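Side-chain contacts in EvdO2 (Micromonospora carbonacea, PDB 4XAB), which probably catalyses an oxidative cyclization in orthosomycin biosynthesis, as a metal-dependent oxygenase of the phytanoyl-CoA dioxygenase family with a double-stranded beta-helix core: residues 15-18 and 19-22; 28-31 and 32-36; 102-105 and 106-110; 117-120 and 121-124; 179-182 and 183-186. All coordinates share one frame; numbering follows the deposited sequence. Where two conformers were deposited one is given.

Interaction 1: residues 15-18 and 19-22; sequences REEF and RSRG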
loop_
_atom_site.group_PDB
_atom_site.type_symbol
_atom_site.label_atom_id
_atom_site.label_comp_id
_atom_site.label_asym_id
_atom_site.label_seq_id
_atom_site.Cartn_x
_atom_site.Cartn_y
_atom_site.Cartn_z
ATOM N N ARG A 15 -9.661 15.464 -4.871
ATOM C CA ARG A 15 -10.277 15.166 -3.592
ATOM C C ARG A 15 -11.695 14.634 -3.770
ATOM O O ARG A 15 -12.117 13.709 -3.051
ATOM C CB ARG A 15 -10.287 16.415 -2.704
ATOM C CG ARG A 15 -10.853 16.185 -1.318
ATOM C CD ARG A 15 -10.979 17.505 -0.563
ATOM N NE ARG A 15 -11.800 17.371 0.637
ATOM C CZ ARG A 15 -13.118 17.547 0.662
ATOM N NH1 ARG A 15 -13.768 17.861 -0.451
ATOM N NH2 ARG A 15 -13.788 17.402 1.797
ATOM N N GLU A 16 -12.426 15.221 -4.711
ATOM C CA GLU A 16 -13.802 14.846 -4.938
ATOM C C GLU A 16 -13.896 13.394 -5.395
ATOM O O GLU A 16 -14.733 12.633 -4.909
ATOM C CB GLU A 16 -14.448 15.782 -5.956
ATOM C CG GLU A 16 -15.867 15.396 -6.320
ATOM C CD GLU A 16 -16.426 16.243 -7.450
ATOM O OE1 GLU A 16 -15.634 16.695 -8.312
ATOM O OE2 GLU A 16 -17.658 16.453 -7.473
ATOM N N GLU A 17 -13.027 12.999 -6.315
ATOM C CA GLU A 17 -13.092 11.627 -6.811
ATOM C C GLU A 17 -12.552 10.651 -5.772
ATOM O O GLU A 17 -13.043 9.519 -5.671
ATOM C CB GLU A 17 -12.346 11.493 -8.141
ATOM C CG GLU A 17 -13.033 12.224 -9.307
ATOM C CD GLU A 17 -14.512 11.882 -9.447
ATOM O OE1 GLU A 17 -14.857 10.680 -9.490
ATOM O OE2 GLU A 17 -15.335 12.821 -9.512
ATOM N N PHE A 18 -11.564 11.072 -4.983
ATOM C CA PHE A 18 -11.147 10.241 -3.852
ATOM C C PHE A 18 -12.322 9.947 -2.911
ATOM O O PHE A 18 -12.508 8.807 -2.486
ATOM C CB PHE A 18 -9.998 10.887 -3.068
ATOM C CG PHE A 18 -9.616 10.125 -1.821
ATOM C CD1 PHE A 18 -8.830 8.973 -1.912
ATOM C CD2 PHE A 18 -10.057 10.539 -0.573
ATOM C CE1 PHE A 18 -8.494 8.260 -0.760
ATOM C CE2 PHE A 18 -9.727 9.831 0.576
ATOM C CZ PHE A 18 -8.941 8.689 0.475
ATOM N N ARG A 19 -13.127 10.960 -2.593
ATOM C CA ARG A 19 -14.243 10.775 -1.667
ATOM C C ARG A 19 -15.323 9.893 -2.261
ATOM O O ARG A 19 -15.909 9.058 -1.576
ATOM C CB ARG A 19 -14.869 12.120 -1.278
ATOM C CG ARG A 19 -13.926 13.073 -0.608
ATOM C CD ARG A 19 -13.233 12.436 0.558
ATOM N NE ARG A 19 -12.471 13.433 1.295
ATOM C CZ ARG A 19 -12.961 14.155 2.297
ATOM N NH1 ARG A 19 -14.217 13.985 2.696
ATOM N NH2 ARG A 19 -12.187 15.041 2.902
ATOM N N SER A 20 -15.566 10.089 -3.552
ATOM C CA SER A 20 -16.611 9.391 -4.271
ATOM C C SER A 20 -16.256 7.935 -4.501
ATOM O O SER A 20 -17.062 7.043 -4.243
ATOM C CB SER A 20 -16.864 10.074 -5.621
ATOM O OG SER A 20 -17.698 9.267 -6.434
ATOM N N ARG A 21 -15.037 7.708 -4.975
ATOM C CA ARG A 21 -14.627 6.386 -5.423
ATOM C C ARG A 21 -13.827 5.600 -4.393
ATOM O O ARG A 21 -13.783 4.380 -4.457
ATOM C CB ARG A 21 -13.806 6.510 -6.713
ATOM C CG ARG A 21 -14.484 7.323 -7.798
ATOM C CD ARG A 21 -13.807 7.084 -9.138
ATOM N NE ARG A 21 -14.408 5.946 -9.824
ATOM C CZ ARG A 21 -13.879 5.342 -10.884
ATOM N NH1 ARG A 21 -12.715 5.760 -11.367
ATOM N NH2 ARG A 21 -14.507 4.316 -11.449
ATOM N N GLY A 22 -13.198 6.297 -3.454
ATOM C CA GLY A 22 -12.404 5.646 -2.426
ATOM C C GLY A 22 -10.934 5.479 -2.762
ATOM O O GLY A 22 -10.169 4.895 -1.978
HETATM O O HOH W 1 -17.337 9.524 -9.010
#
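Arg15 and Arg19, one helical turn apart, bring their guanidinium groups together at a shared carboxylate, that of Asp103, whose OD2 forms salt bridges with both NH2 atoms; the Arg19 bond is modelled too short for its length to be relied on. The two planes stand 59° apart, with Arg15 CZ 3.5 Å above one face of the Arg19 guanidinium and toward its rim. Arg15 reaches there extended, while Arg19 folds back at chi2 (-52°). Arg15 was deposited in two conformers, so its salt bridge and this approach are described for one of them.

Four backbone bonds run beneath, from Arg19 N to Arg15 O through to Gly22 N to Phe18 O at 2.8 Å. The last is bent to 138°, where the helix ends; Gly22 then leaves it with a positive phi. Elsewhere on the helix surface, a water donates to Glu17 OE1 at 2.8 Å and also bonds Ser20 OG at 2.6 Å.

Packing is lighter. Arg19 CD lies 3.9 Å from Phe18 CD2, and Arg21 CD lies 3.8 Å from Glu17 OE1, without a salt bridge.

Helix 12-21 lies against helix 89-102, where Phe18 stacks on Phe101, and Gly22 pairs through its backbone with Asp210 of strand 206-210, leading directly into strand 23-26.

Interaction 2: residues 28-31 and 32-36; sequences QVAS and ESEVA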
loop_
_atom_site.group_PDB
_atom_site.type_symbol
_atom_site.label_atom_id
_atom_site.label_comp_id
_atom_site.label_asym_id
_atom_site.label_seq_id
_atom_site.Cartn_x
_atom_site.Cartn_y
_atom_site.Cartn_z
ATOM N N GLN A 28 2.227 12.272 -10.488
ATOM C CA GLN A 28 3.614 12.503 -10.114
ATOM C C GLN A 28 3.716 13.103 -8.711
ATOM O O GLN A 28 3.702 14.323 -8.548
ATOM C CB GLN A 28 4.296 13.426 -11.131
ATOM C CG GLN A 28 5.789 13.657 -10.860
ATOM C CD GLN A 28 6.702 13.067 -11.927
ATOM O OE1 GLN A 28 6.512 13.293 -13.121
ATOM N NE2 GLN A 28 7.706 12.294 -11.493
ATOM N N VAL A 29 3.808 12.258 -7.694
ATOM C CA VAL A 29 3.895 12.755 -6.324
ATOM C C VAL A 29 5.362 12.833 -5.870
ATOM O O VAL A 29 5.683 13.526 -4.913
ATOM C CB VAL A 29 3.070 11.880 -5.349
ATOM C CG1 VAL A 29 3.807 10.596 -5.009
ATOM C CG2 VAL A 29 2.749 12.653 -4.065
ATOM N N ALA A 30 6.234 12.108 -6.564
ATOM C CA ALA A 30 7.668 12.164 -6.325
ATOM C C ALA A 30 8.329 12.566 -7.625
ATOM O O ALA A 30 7.967 12.059 -8.684
ATOM C CB ALA A 30 8.212 10.824 -5.839
ATOM N N SER A 31 9.283 13.488 -7.545
ATOM C CA SER A 31 10.005 13.939 -8.728
ATOM C C SER A 31 10.932 12.849 -9.212
ATOM O O SER A 31 11.206 11.899 -8.485
ATOM C CB SER A 31 10.818 15.185 -8.421
ATOM O OG SER A 31 11.917 14.836 -7.590
ATOM N N GLU A 32 11.448 13.016 -10.425
ATOM C CA GLU A 32 12.390 12.058 -10.982
ATOM C C GLU A 32 13.621 11.894 -10.089
ATOM O O GLU A 32 14.134 10.786 -9.933
ATOM C CB GLU A 32 12.801 12.483 -12.392
ATOM C CG GLU A 32 13.590 11.431 -13.145
ATOM C CD GLU A 32 13.803 11.799 -14.598
ATOM O OE1 GLU A 32 13.416 12.920 -14.992
ATOM O OE2 GLU A 32 14.356 10.965 -15.345
ATOM N N SER A 33 14.083 12.986 -9.488
ATOM C CA SER A 33 15.265 12.921 -8.636
ATOM C C SER A 33 14.943 12.261 -7.295
ATOM O O SER A 33 15.775 11.547 -6.737
ATOM C CB SER A 33 15.863 14.318 -8.422
ATOM O OG SER A 33 15.035 15.118 -7.600
ATOM N N GLU A 34 13.737 12.496 -6.777
ATOM C CA GLU A 34 13.302 11.840 -5.552
ATOM C C GLU A 34 13.145 10.334 -5.773
ATOM O O GLU A 34 13.521 9.539 -4.920
ATOM C CB GLU A 34 11.989 12.448 -5.041
ATOM C CG GLU A 34 12.160 13.837 -4.433
ATOM C CD GLU A 34 10.839 14.543 -4.152
ATOM O OE1 GLU A 34 9.806 14.160 -4.743
ATOM O OE2 GLU A 34 10.834 15.489 -3.336
ATOM N N VAL A 35 12.600 9.949 -6.923
ATOM C CA VAL A 35 12.516 8.541 -7.297
ATOM C C VAL A 35 13.909 7.909 -7.413
ATOM O O VAL A 35 14.130 6.790 -6.958
ATOM C CB VAL A 35 11.761 8.364 -8.634
ATOM C CG1 VAL A 35 11.939 6.949 -9.193
ATOM C CG2 VAL A 35 10.292 8.690 -8.442
ATOM N N ALA A 36 14.849 8.637 -8.008
ATOM C CA ALA A 36 16.206 8.123 -8.171
ATOM C C ALA A 36 16.836 7.824 -6.815
ATOM O O ALA A 36 17.498 6.802 -6.639
ATOM C CB ALA A 36 17.064 9.105 -8.955
#
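Ser31 and Glu34 exchange hydrogen bonds between side chain and backbone. Ser31 OG accepts from Glu34 N at 3.1 Å. In return, Glu34 OE1 accepts from Ser31 N at 2.9 Å with an N-H...O angle of 164°. That N-H meets OE1 on its anti side and clearly out of the carboxylate plane. Ser31 can reach because its chi1 of 71° sets OG between its own backbone N and carbonyl carbon, turned over the first turn of the helix. Glu34 runs extended beyond CG, back past the hydroxyl, with CG only 3.3 Å from Ser31 OG.

Among backbone bonds, Val35 N to Ser31 O at 2.9 Å closes the first helical turn. Ahead of it, the amide of Gln28 folds over the loop and gives NE2 to Ala30 O at 2.8 Å, almost straight at 173° and in the carbonyl plane, bridging the bend that leads into the cap.

Charge enters through Arg93, whose NH1 forms a salt bridge with Glu34 OE1 and also bonds Val29 O; the capping oxygen is thus gripped twice, and its negative charge is probably steadied there.

Apolar contact is slight: Ala30 CB meets Val35 CG2 at 4.0 Å. Val29 and Ala30 also touch His90 of helix 89-102 and Thr148 of strand 139-149.

Ser31 as N-cap and Glu34 three residues on make a classical capping box, here starting helix 32-45 as the chain comes out of the loop after strand 23-26.

Interaction 3: residues 102-105 and 106-110; sequences LDMA and EEELE
Glu108 and Glu107 supply the flat groups, two carboxylates set about Ala105 and Met104. Glu108 straddles the two residues: OE2 comes to 3.7 Å from the methyl CE of Met104, while OE1 lies 3.8 Å from Ala105 CB. Glu107 bends at chi2 (85°), which swings its carboxylate back along the chain and puts OE1 3.6 Å from the same Ala105 methyl. These are van der Waals approaches of carboxylate oxygens to carbon, with no hydrogen bond or salt bridge across the contact from either group.

The apolar part gathers on Leu109. Its CD2 branch does the touching on both fronts, meeting Met104 CE at 3.6 Å and Leu102 CD1 at 3.8 Å. Met104 gets there through a bend at chi3, 53°, that turns its methyl from the line of the side chain toward Leu109. All three of these side chains are buried; Leu102 also touches Leu144 of strand 139-149, and Leu109 touches Ala98 of helix 89-102.

One backbone bond spans the two segments, Glu108 N to Ala105 O at 2.9 Å. A second, Leu109 N to Glu106 O at 3.1 Å, follows directly. The carboxylate of Glu106 is engaged by helix 89-102, with a salt bridge to Arg95 and a hydrogen bond to Ser96.

Successive bonds from residue i+3 to residue i mark the short 3-10 turn at 106-108. It belongs to the connection between helix 89-102 and strand 110-118, a long strand of the antiparallel sheet in this double-stranded beta-helix fold.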
loop_
_atom_site.group_PDB
_atom_site.type_symbol
_atom_site.label_atom_id
_atom_site.label_comp_id
_atom_site.label_asym_id
_atom_site.label_seq_id
_atom_site.Cartn_x
_atom_site.Cartn_y
_atom_site.Cartn_z
ATOM N N LEU A 102 -8.456 13.818 3.996
ATOM C CA LEU A 102 -9.157 13.360 5.196
ATOM C C LEU A 102 -9.866 14.484 5.950
ATOM O O LEU A 102 -10.589 14.220 6.907
ATOM C CB LEU A 102 -8.186 12.654 6.150
ATOM C CG LEU A 102 -7.511 11.371 5.665
ATOM C CD1 LEU A 102 -6.391 10.994 6.607
ATOM C CD2 LEU A 102 -8.518 10.242 5.575
ATOM N N ASP A 103 -9.656 15.727 5.523
ATOM C CA ASP A 103 -10.162 16.901 6.241
ATOM C C ASP A 103 -9.708 16.906 7.694
ATOM O O ASP A 103 -10.495 17.166 8.611
ATOM C CB ASP A 103 -11.688 16.972 6.179
ATOM C CG ASP A 103 -12.192 17.367 4.816
ATOM O OD1 ASP A 103 -11.697 18.375 4.271
ATOM O OD2 ASP A 103 -13.070 16.657 4.283
ATOM N N MET A 104 -8.427 16.625 7.889
ATOM C CA MET A 104 -7.821 16.613 9.214
ATOM C C MET A 104 -6.526 17.395 9.215
ATOM O O MET A 104 -5.794 17.381 8.225
ATOM C CB MET A 104 -7.542 15.186 9.660
ATOM C CG MET A 104 -8.769 14.374 9.868
ATOM S SD MET A 104 -8.269 12.706 10.289
ATOM C CE MET A 104 -7.149 13.018 11.651
ATOM N N ALA A 105 -6.248 18.079 10.324
ATOM C CA ALA A 105 -4.988 18.795 10.470
ATOM C C ALA A 105 -3.833 17.819 10.388
ATOM O O ALA A 105 -3.930 16.702 10.883
ATOM C CB ALA A 105 -4.943 19.571 11.806
ATOM N N GLU A 106 -2.741 18.245 9.762
ATOM C CA GLU A 106 -1.557 17.398 9.624
ATOM C C GLU A 106 -1.056 16.903 10.981
ATOM O O GLU A 106 -0.592 15.766 11.118
ATOM C CB GLU A 106 -0.453 18.165 8.896
ATOM C CG GLU A 106 -0.825 18.497 7.457
ATOM C CD GLU A 106 0.297 19.155 6.688
ATOM O OE1 GLU A 106 1.471 18.879 6.997
ATOM O OE2 GLU A 106 0.001 19.946 5.769
ATOM N N GLU A 107 -1.166 17.767 11.982
ATOM C CA GLU A 107 -0.723 17.455 13.339
ATOM C C GLU A 107 -1.546 16.359 14.006
ATOM O O GLU A 107 -1.115 15.772 14.994
ATOM C CB GLU A 107 -0.767 18.722 14.200
ATOM C CG GLU A 107 0.178 19.832 13.754
ATOM C CD GLU A 107 -0.405 20.734 12.674
ATOM O OE1 GLU A 107 -1.469 20.406 12.114
ATOM O OE2 GLU A 107 0.205 21.783 12.391
ATOM N N GLU A 108 -2.739 16.106 13.477
ATOM C CA GLU A 108 -3.629 15.073 14.001
ATOM C C GLU A 108 -3.315 13.692 13.449
ATOM O O GLU A 108 -3.815 12.690 13.949
ATOM C CB GLU A 108 -5.083 15.417 13.678
ATOM C CG GLU A 108 -5.675 16.479 14.570
ATOM C CD GLU A 108 -7.043 16.931 14.106
ATOM O OE1 GLU A 108 -7.386 18.109 14.338
ATOM O OE2 GLU A 108 -7.774 16.112 13.512
ATOM N N LEU A 109 -2.502 13.636 12.401
ATOM C CA LEU A 109 -2.266 12.369 11.724
ATOM C C LEU A 109 -1.120 11.587 12.334
ATOM O O LEU A 109 -0.020 12.110 12.506
ATOM C CB LEU A 109 -1.987 12.604 10.236
ATOM C CG LEU A 109 -3.104 13.357 9.509
ATOM C CD1 LEU A 109 -2.658 13.732 8.101
ATOM C CD2 LEU A 109 -4.351 12.499 9.464
ATOM N N GLU A 110 -1.391 10.326 12.654
ATOM C CA GLU A 110 -0.334 9.363 12.912
ATOM C C GLU A 110 0.089 8.751 11.587
ATOM O O GLU A 110 -0.700 8.708 10.647
ATOM C CB GLU A 110 -0.811 8.286 13.880
ATOM C CG GLU A 110 -1.071 8.834 15.271
ATOM C CD GLU A 110 -1.729 7.827 16.185
ATOM O OE1 GLU A 110 -1.405 6.625 16.084
ATOM O OE2 GLU A 110 -2.576 8.247 16.999
#

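Interaction 4: residues 117-120 and 121-124; sequences LKPP and RYGA
Tyr122 packs against Pro119 across a tight turn whose corners are Pro120 and Arg121. Tyr122 N donates to Pro119 O at 3.2 Å and 145°, closing a type II beta turn. With CG anti to its backbone N (chi1 -174°), Tyr122 lays its side chain alongside Pro119, both pointing the same way; Pro119 CD sits 3.7 Å from Tyr122 CB. Lys118 comes in at about a right angle. Its NZ approaches the ring edge, near the ring plane and 3.8 Å from CD2, so the ammonium is not over the pi face; NZ also makes a weak hydrogen bond to Gly218 O. Over one face of the ring stands the backbone N of Ala124, 4.0 Å above the plane and toward the rim.

Pro120 fills the second position of the turn, where a proline's fixed phi fits well. Arg121 follows with a positive phi of 60°, a place often taken by glycine, and its CB is pressed to 3.1 Å from Pro120 O. Beyond CB the Arg121 chain leads away from the prolines, and its NE forms a salt bridge with Asp223.

The turn continues from strand 110-118, whose neighbours are strands 74-76 and 226-234. Asn220 ND2 bonds Pro119 O, Leu72 packs on both Lys118 and Tyr122, and Pro119 rests against Tyr58, so loops and strand 57-58 flank the turn before the chain enters strand 126-127.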
loop_
_atom_site.group_PDB
_atom_site.type_symbol
_atom_site.label_atom_id
_atom_site.label_comp_id
_atom_site.label_asym_id
_atom_site.label_seq_id
_atom_site.Cartn_x
_atom_site.Cartn_y
_atom_site.Cartn_z
ATOM N N LEU A 117 8.837 -4.738 -2.356
ATOM C CA LEU A 117 9.459 -5.063 -3.632
ATOM C C LEU A 117 8.832 -6.347 -4.172
ATOM O O LEU A 117 8.859 -7.374 -3.503
ATOM C CB LEU A 117 10.980 -5.207 -3.472
ATOM C CG LEU A 117 11.825 -5.456 -4.724
ATOM C CD1 LEU A 117 13.228 -4.931 -4.506
ATOM C CD2 LEU A 117 11.874 -6.938 -5.083
ATOM N N LYS A 118 8.246 -6.266 -5.367
ATOM C CA LYS A 118 7.743 -7.439 -6.078
ATOM C C LYS A 118 8.815 -7.936 -7.019
ATOM O O LYS A 118 9.097 -7.281 -8.022
ATOM C CB LYS A 118 6.485 -7.124 -6.889
ATOM C CG LYS A 118 5.279 -6.746 -6.086
ATOM C CD LYS A 118 4.072 -6.607 -7.002
ATOM C CE LYS A 118 3.698 -7.924 -7.654
ATOM N NZ LYS A 118 2.925 -8.787 -6.720
ATOM N N PRO A 119 9.406 -9.097 -6.706
ATOM C CA PRO A 119 10.480 -9.680 -7.512
ATOM C C PRO A 119 10.026 -9.930 -8.941
ATOM O O PRO A 119 8.826 -10.057 -9.176
ATOM C CB PRO A 119 10.784 -11.006 -6.799
ATOM C CG PRO A 119 10.191 -10.873 -5.450
ATOM C CD PRO A 119 9.036 -9.950 -5.566
ATOM N N PRO A 120 10.973 -10.000 -9.888
ATOM C CA PRO A 120 10.629 -10.427 -11.245
ATOM C C PRO A 120 9.941 -11.783 -11.219
ATOM O O PRO A 120 10.337 -12.649 -10.437
ATOM C CB PRO A 120 11.990 -10.526 -11.955
ATOM C CG PRO A 120 12.934 -9.733 -11.116
ATOM C CD PRO A 120 12.427 -9.828 -9.708
ATOM N N ARG A 121 8.908 -11.938 -12.037
ATOM C CA ARG A 121 8.181 -13.197 -12.184
ATOM C C ARG A 121 7.548 -13.679 -10.893
ATOM O O ARG A 121 7.234 -14.859 -10.757
ATOM C CB ARG A 121 9.106 -14.270 -12.750
ATOM C CG ARG A 121 9.596 -13.925 -14.140
ATOM C CD ARG A 121 8.422 -13.728 -15.076
ATOM N NE ARG A 121 8.839 -13.410 -16.439
ATOM C CZ ARG A 121 8.004 -13.338 -17.469
ATOM N NH1 ARG A 121 6.708 -13.565 -17.284
ATOM N NH2 ARG A 121 8.459 -13.046 -18.678
ATOM N N TYR A 122 7.338 -12.765 -9.952
ATOM C CA TYR A 122 6.647 -13.116 -8.724
ATOM C C TYR A 122 5.199 -13.437 -9.060
ATOM O O TYR A 122 4.443 -12.554 -9.453
ATOM C CB TYR A 122 6.732 -11.983 -7.703
ATOM C CG TYR A 122 6.153 -12.375 -6.361
ATOM C CD1 TYR A 122 6.813 -13.284 -5.544
ATOM C CD2 TYR A 122 4.933 -11.870 -5.932
ATOM C CE1 TYR A 122 6.286 -13.665 -4.326
ATOM C CE2 TYR A 122 4.399 -12.249 -4.716
ATOM C CZ TYR A 122 5.083 -13.143 -3.921
ATOM O OH TYR A 122 4.558 -13.522 -2.706
ATOM N N GLY A 123 4.818 -14.703 -8.898
ATOM C CA GLY A 123 3.553 -15.191 -9.426
ATOM C C GLY A 123 2.331 -15.137 -8.531
ATOM O O GLY A 123 1.214 -15.387 -8.997
ATOM N N ALA A 124 2.516 -14.799 -7.259
ATOM C CA ALA A 124 1.373 -14.655 -6.360
ATOM C C ALA A 124 0.774 -13.252 -6.460
ATOM O O ALA A 124 1.504 -12.260 -6.462
ATOM C CB ALA A 124 1.771 -14.944 -4.920
#

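Interaction 5: residues 179-182 and 183-186; sequences NDDR and IRGL
The carboxylate of Asp181 packs closely on the methylene stem of Arg184 but stands off from its guanidinium. On the tight side, Asp181 OD2 lies 3.2 Å from Arg184 CD and close to CG as well, as the two side chains cross at about a right angle. OD1, the other oxygen, sits 3.5 Å from Ile183 CG2. Both contacts follow from Asp181 chi1 of -165°, which turns the carboxylate over the next turn of chain. Below them Arg184 N gives a nearly straight bond to Asp181 O at 3.2 Å, 167°, and Gly185 N bonds Arg182 O at 2.9 Å.

These consecutive bonds from i+3 to i are those of a 3-10 turn. It lies between the short strands 175-176 and 186-187, and Gly185, with its phi of 109°, ends it and pairs through the backbone with Ile177.

Between the two charged groups themselves the contact is looser. Asp181 OD2 and Arg184 NE stay 4.5 Å apart, beyond a salt bridge, and a water spans the gap, donating to OD2 and accepting from Arg184 NH1 at the edge of the guanidinium, in its plane. The direct ionic partner of OD2 is Arg66. The guanidinium of Arg182 is engaged elsewhere: it grips Asn179 side-on, NE to the backbone O at 3.3 Å and NH2 to OD1 at 3.1 Å, while its NH1 forms a salt bridge with Asp250.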
loop_
_atom_site.group_PDB
_atom_site.type_symbol
_atom_site.label_atom_id
_atom_site.label_comp_id
_atom_site.label_asym_id
_atom_site.label_seq_id
_atom_site.Cartn_x
_atom_site.Cartn_y
_atom_site.Cartn_z
ATOM N N ASN A 179 -5.032 -20.487 7.316
ATOM C CA ASN A 179 -5.270 -20.350 8.750
ATOM C C ASN A 179 -4.058 -20.759 9.598
ATOM O O ASN A 179 -3.864 -20.256 10.712
ATOM C CB ASN A 179 -6.497 -21.177 9.154
ATOM C CG ASN A 179 -7.013 -20.827 10.538
ATOM O OD1 ASN A 179 -7.001 -19.663 10.946
ATOM N ND2 ASN A 179 -7.470 -21.839 11.272
ATOM N N ASP A 180 -3.253 -21.676 9.069
ATOM C CA ASP A 180 -2.049 -22.143 9.757
ATOM C C ASP A 180 -0.786 -21.418 9.284
ATOM O O ASP A 180 0.328 -21.783 9.662
ATOM C CB ASP A 180 -1.882 -23.656 9.569
ATOM C CG ASP A 180 -2.987 -24.452 10.240
ATOM O OD1 ASP A 180 -3.318 -24.150 11.406
ATOM O OD2 ASP A 180 -3.532 -25.373 9.597
ATOM N N ASP A 181 -0.966 -20.396 8.452
ATOM C CA ASP A 181 0.147 -19.585 7.957
ATOM C C ASP A 181 -0.332 -18.138 7.798
ATOM O O ASP A 181 -0.372 -17.581 6.698
ATOM C CB ASP A 181 0.674 -20.163 6.641
ATOM C CG ASP A 181 2.034 -19.605 6.247
ATOM O OD1 ASP A 181 2.675 -18.912 7.063
ATOM O OD2 ASP A 181 2.472 -19.876 5.107
ATOM N N ARG A 182 -0.701 -17.526 8.918
ATOM C CA ARG A 182 -1.437 -16.269 8.888
ATOM C C ARG A 182 -0.664 -15.076 8.336
ATOM O O ARG A 182 -1.261 -14.115 7.849
ATOM C CB ARG A 182 -1.949 -15.957 10.295
ATOM C CG ARG A 182 -2.986 -16.959 10.733
ATOM C CD ARG A 182 -3.538 -16.669 12.110
ATOM N NE ARG A 182 -4.640 -17.577 12.419
ATOM C CZ ARG A 182 -5.379 -17.500 13.519
ATOM N NH1 ARG A 182 -5.129 -16.556 14.417
ATOM N NH2 ARG A 182 -6.365 -18.363 13.725
ATOM N N ILE A 183 0.658 -15.152 8.381
ATOM C CA ILE A 183 1.494 -14.069 7.881
ATOM C C ILE A 183 1.308 -13.827 6.373
ATOM O O ILE A 183 1.655 -12.757 5.869
ATOM C CB ILE A 183 2.985 -14.341 8.185
ATOM C CG1 ILE A 183 3.810 -13.052 8.040
ATOM C CG2 ILE A 183 3.517 -15.492 7.312
ATOM C CD1 ILE A 183 5.276 -13.214 8.405
ATOM N N ARG A 184 0.730 -14.795 5.665
ATOM C CA ARG A 184 0.467 -14.644 4.230
ATOM C C ARG A 184 -0.615 -13.608 3.991
ATOM O O ARG A 184 -0.717 -13.034 2.897
ATOM C CB ARG A 184 0.066 -15.981 3.606
ATOM C CG ARG A 184 1.212 -16.985 3.521
ATOM C CD ARG A 184 0.757 -18.302 2.908
ATOM N NE ARG A 184 0.320 -18.135 1.524
ATOM C CZ ARG A 184 -0.227 -19.100 0.795
ATOM N NH1 ARG A 184 -0.396 -20.306 1.315
ATOM N NH2 ARG A 184 -0.598 -18.858 -0.456
ATOM N N GLY A 185 -1.417 -13.356 5.022
ATOM C CA GLY A 185 -2.366 -12.257 4.971
ATOM C C GLY A 185 -3.802 -12.713 4.851
ATOM O O GLY A 185 -4.096 -13.920 4.946
ATOM N N LEU A 186 -4.680 -11.735 4.640
ATOM C CA LEU A 186 -6.123 -11.938 4.561
ATOM C C LEU A 186 -6.637 -11.779 3.138
ATOM O O LEU A 186 -6.004 -11.114 2.312
ATOM C CB LEU A 186 -6.846 -10.925 5.462
ATOM C CG LEU A 186 -6.619 -11.002 6.971
ATOM C CD1 LEU A 186 -7.255 -9.759 7.627
ATOM C CD2 LEU A 186 -7.244 -12.251 7.516
HETATM O O HOH W 2 -2.870 -16.331 5.572
HETATM O O HOH W 3 0.645 -21.563 3.699
#

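In the fold
Only interactions 1 and 3 touch: Asp103, just past helix 89-102, takes both arginines of interaction 1 in salt bridges, although the modelled Arg19 bond is too short for its length to be trusted. Interaction 2 meets the same helix 89-102 elsewhere along its length, its centre 24 Å from those of interactions 1 and 3. Interactions 4 and 5 come within about 6 Å at their nearest atoms, on the chain's other side from interactions 3 and 2 respectively. None supplies a ligand to the nickel held by His129, Asp131 and His215. Gly185 lies about 10 Å from that metal, and the side chains of Lys118 and Phe18 about 12 and 13 Å.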